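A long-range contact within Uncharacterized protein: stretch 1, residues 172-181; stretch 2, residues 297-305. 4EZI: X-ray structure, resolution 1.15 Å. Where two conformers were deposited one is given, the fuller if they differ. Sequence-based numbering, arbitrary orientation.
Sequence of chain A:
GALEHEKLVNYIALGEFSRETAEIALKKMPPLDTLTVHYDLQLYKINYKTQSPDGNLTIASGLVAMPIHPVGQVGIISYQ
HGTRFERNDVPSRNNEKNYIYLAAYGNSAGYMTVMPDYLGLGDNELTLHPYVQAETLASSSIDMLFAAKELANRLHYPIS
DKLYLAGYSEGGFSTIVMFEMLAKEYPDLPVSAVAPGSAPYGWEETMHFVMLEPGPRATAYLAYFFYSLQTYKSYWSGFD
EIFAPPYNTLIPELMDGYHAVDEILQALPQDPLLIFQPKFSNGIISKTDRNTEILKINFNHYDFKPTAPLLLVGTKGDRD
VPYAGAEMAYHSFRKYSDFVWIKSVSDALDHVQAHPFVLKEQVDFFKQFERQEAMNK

Stretch 1 (172-181) GFSTIVMFEM
Stretch 2, residues 297-305: INFNHYDFK

Residues 172-181 form an unbroken helical segment, with backbone hydrogen bonds from Ile-176 N to Gly-172 O (3.1 Å) through Met-181 N to Val-177 O (3.0 Å). Residues 297-299 end another helix. From Asn-300 (phi/psi -94/103) the chain is extended or irregular. Residues 301-304 run in the same sense as residues 177-180 of the helix: the CA atoms of Val-177 and His-301 lie 6.6 Å apart, those of Glu-180 and Phe-304 6.9 Å. Together the two stretches bury 455 Å².

Phe-304 covers the most surface. Its phi/psi is -134/158 and its chi1 is p (63°, chi2 -88°), with CB directed toward the helix. Glu-180 CB sits over one ring face, 3.7 Å from the centroid. The ring edge meets the face of Phe-179 in an offset edge-to-face pair, planes at 81° and centroids 5.7 Å apart. Phe-304 CE1 also packs 3.9 Å from Ile-176 CG2. A flat apolar ring suits this groove between helical side chains.

His-301 (phi/psi -136/59, chi1 m, chi2 -89°) carries the polar link. Its ND1 donates to Glu-180 OE1 at 2.7 Å, while its NE2 makes a weak hydrogen bond to Asn-298 O at 2.8 Å. The imidazole can thus serve both stretches. Val-177 CG1 lies over its face, 3.8 Å from the centroid.

Glu-180 has chi1 and chi2 both t, so the extended chain presents methylene to Phe-304 and carboxylate to His-301. A water accepts from Asp-303 N (3.0 Å) and donates weakly to Glu-180 OE2 (3.3 Å).

Phe-173 (chi1 t, chi2 -88°) is buried beside the end of the helix that closes at Phe-299. Its edge approaches backbone oxygens: CE2 is 3.3 Å from Phe-299 O, CZ 3.6 Å from Asn-298 O. Ile-176 (chi1 and chi2 m) brings CG2 to 3.0 Å from His-301 O, a tight contact.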

# COMPACT_ATOMS: atom_id res chain seq x y z
N GLY A 172 2.45 2.24 -1.51
CA GLY A 172 3.24 3.46 -1.36
C GLY A 172 2.33 4.67 -1.32
O GLY A 172 2.53 5.59 -0.52
N PHE A 173 1.34 4.68 -2.21
CA PHE A 173 0.30 5.71 -2.17
C PHE A 173 -0.47 5.67 -0.85
O PHE A 173 -0.66 6.70 -0.21
CB PHE A 173 -0.59 5.52 -3.40
CG PHE A 173 -1.74 6.49 -3.52
CD1 PHE A 173 -2.97 6.24 -2.95
CD2 PHE A 173 -1.60 7.63 -4.28
CE1 PHE A 173 -4.02 7.11 -3.10
CE2 PHE A 173 -2.66 8.50 -4.45
CZ PHE A 173 -3.86 8.26 -3.85
N SER A 174 -0.88 4.49 -0.41
CA SER A 174 -1.59 4.37 0.87
C SER A 174 -0.75 4.95 2.00
O SER A 174 -1.29 5.59 2.90
CB SER A 174 -1.86 2.91 1.16
OG SER A 174 -2.63 2.31 0.15
N THR A 175 0.55 4.67 1.99
CA THR A 175 1.44 5.14 3.03
C THR A 175 1.49 6.67 3.07
O THR A 175 1.41 7.28 4.16
CB THR A 175 2.85 4.55 2.82
OG1 THR A 175 2.79 3.14 2.98
CG2 THR A 175 3.87 5.12 3.79
N ILE A 176 1.61 7.30 1.91
CA ILE A 176 1.65 8.76 1.84
C ILE A 176 0.33 9.38 2.33
O ILE A 176 0.35 10.33 3.12
CB ILE A 176 1.97 9.22 0.42
CG1 ILE A 176 3.45 9.00 0.09
CG2 ILE A 176 1.55 10.70 0.18
CD1 ILE A 176 4.39 10.07 0.79
N VAL A 177 -0.81 8.83 1.91
CA VAL A 177 -2.09 9.41 2.33
C VAL A 177 -2.39 9.13 3.81
O VAL A 177 -2.97 9.98 4.51
CB VAL A 177 -3.27 9.05 1.38
CG1 VAL A 177 -2.96 9.58 -0.02
CG2 VAL A 177 -3.58 7.54 1.37
N MSE A 178 -1.95 7.98 4.31
CA MSE A 178 -2.02 7.67 5.74
C MSE A 178 -1.19 8.70 6.53
O MSE A 178 -1.65 9.22 7.55
CB MSE A 178 -1.48 6.26 5.96
CG MSE A 178 -1.43 5.86 7.42
SE MSE A 178 -0.62 4.12 7.60
CE MSE A 178 -1.06 3.90 9.46
N PHE A 179 0.03 8.93 6.09
CA PHE A 179 0.93 9.90 6.73
C PHE A 179 0.29 11.30 6.79
O PHE A 179 0.25 11.95 7.85
CB PHE A 179 2.21 9.91 5.92
CG PHE A 179 3.34 10.77 6.45
CD1 PHE A 179 3.52 11.11 7.79
CD2 PHE A 179 4.29 11.20 5.54
CE1 PHE A 179 4.63 11.85 8.19
CE2 PHE A 179 5.41 11.91 5.94
CZ PHE A 179 5.56 12.24 7.27
N GLU A 180 -0.26 11.75 5.66
CA GLU A 180 -0.91 13.03 5.58
C GLU A 180 -2.06 13.13 6.57
O GLU A 180 -2.20 14.14 7.28
CB GLU A 180 -1.39 13.28 4.13
CG GLU A 180 -2.06 14.60 3.93
CD GLU A 180 -2.53 14.80 2.52
OE1 GLU A 180 -2.96 13.80 1.90
OE2 GLU A 180 -2.51 15.95 2.04
N MSE A 181 -2.89 12.10 6.61
CA MSE A 181 -4.06 12.10 7.47
C MSE A 181 -3.70 12.00 8.95
O MSE A 181 -4.37 12.61 9.78
CB MSE A 181 -5.04 11.00 7.06
CG MSE A 181 -6.36 11.03 7.80
SE MSE A 181 -7.63 9.69 7.20
CE MSE A 181 -8.20 10.51 5.52
N ILE A 297 -7.76 15.86 -6.98
CA ILE A 297 -7.90 15.85 -5.53
C ILE A 297 -7.68 14.44 -4.97
O ILE A 297 -6.99 14.27 -3.97
CB ILE A 297 -9.23 16.46 -5.04
CG1 ILE A 297 -9.33 17.93 -5.46
CG2 ILE A 297 -9.32 16.37 -3.51
CD1 ILE A 297 -8.26 18.85 -4.87
N ASN A 298 -8.28 13.43 -5.60
CA ASN A 298 -8.02 12.07 -5.14
C ASN A 298 -6.55 11.69 -5.21
O ASN A 298 -6.03 11.08 -4.29
CB ASN A 298 -8.86 11.08 -5.92
CG ASN A 298 -8.55 9.65 -5.53
OD1 ASN A 298 -8.79 9.24 -4.39
ND2 ASN A 298 -7.95 8.90 -6.46
N PHE A 299 -5.91 12.00 -6.34
CA PHE A 299 -4.61 11.41 -6.62
C PHE A 299 -3.45 12.15 -6.03
O PHE A 299 -2.44 11.53 -5.74
CB PHE A 299 -4.38 11.26 -8.13
CG PHE A 299 -3.69 9.99 -8.50
CD1 PHE A 299 -4.40 8.81 -8.62
CD2 PHE A 299 -2.33 9.96 -8.73
CE1 PHE A 299 -3.76 7.64 -8.99
CE2 PHE A 299 -1.70 8.79 -9.09
CZ PHE A 299 -2.41 7.64 -9.21
N ASN A 300 -3.52 13.48 -5.93
CA ASN A 300 -2.34 14.33 -5.69
C ASN A 300 -2.14 14.62 -4.21
O ASN A 300 -2.86 15.42 -3.63
CB ASN A 300 -2.43 15.62 -6.50
CG ASN A 300 -2.34 15.37 -8.00
OD1 ASN A 300 -1.95 14.29 -8.44
ND2 ASN A 300 -2.69 16.40 -8.80
N HIS A 301 -1.18 13.93 -3.62
CA HIS A 301 -0.88 14.02 -2.20
C HIS A 301 0.62 14.10 -1.98
O HIS A 301 1.22 13.28 -1.31
CB HIS A 301 -1.50 12.83 -1.46
CG HIS A 301 -2.99 12.80 -1.54
ND1 HIS A 301 -3.79 13.45 -0.63
CD2 HIS A 301 -3.82 12.23 -2.44
CE1 HIS A 301 -5.06 13.28 -0.97
NE2 HIS A 301 -5.10 12.57 -2.08
N TYR A 302 1.23 15.12 -2.55
CA TYR A 302 2.65 15.31 -2.41
C TYR A 302 2.98 16.75 -2.05
O TYR A 302 4.10 17.18 -2.26
CB TYR A 302 3.39 14.86 -3.67
CG TYR A 302 2.84 15.45 -4.94
CD1 TYR A 302 3.25 16.69 -5.36
CD2 TYR A 302 1.88 14.78 -5.72
CE1 TYR A 302 2.74 17.28 -6.51
CE2 TYR A 302 1.36 15.36 -6.88
CZ TYR A 302 1.80 16.61 -7.26
OH TYR A 302 1.30 17.22 -8.41
N ASP A 303 2.01 17.45 -1.47
CA ASP A 303 2.17 18.86 -1.12
C ASP A 303 1.64 19.17 0.27
O ASP A 303 0.80 20.04 0.47
CB ASP A 303 1.46 19.73 -2.16
CG ASP A 303 1.82 21.21 -2.05
OD1 ASP A 303 2.95 21.54 -1.60
OD2 ASP A 303 0.97 22.05 -2.43
N PHE A 304 2.15 18.43 1.25
CA PHE A 304 1.87 18.67 2.65
C PHE A 304 3.19 18.60 3.41
O PHE A 304 4.17 18.04 2.93
CB PHE A 304 0.86 17.66 3.21
CG PHE A 304 1.34 16.22 3.21
CD1 PHE A 304 1.12 15.42 2.10
CD2 PHE A 304 1.98 15.68 4.32
CE1 PHE A 304 1.55 14.09 2.09
CE2 PHE A 304 2.40 14.35 4.31
CZ PHE A 304 2.17 13.56 3.20
N LYS A 305 3.21 19.23 4.58
CA LYS A 305 4.39 19.22 5.41
C LYS A 305 4.57 17.87 6.09
O LYS A 305 3.71 17.46 6.88
CB LYS A 305 4.29 20.32 6.47
CG LYS A 305 5.53 20.43 7.36
CD LYS A 305 5.39 21.54 8.41
CE LYS A 305 6.64 21.64 9.26
NZ LYS A 305 6.41 22.46 10.50
O HOH W 1 -0.89 17.11 -0.59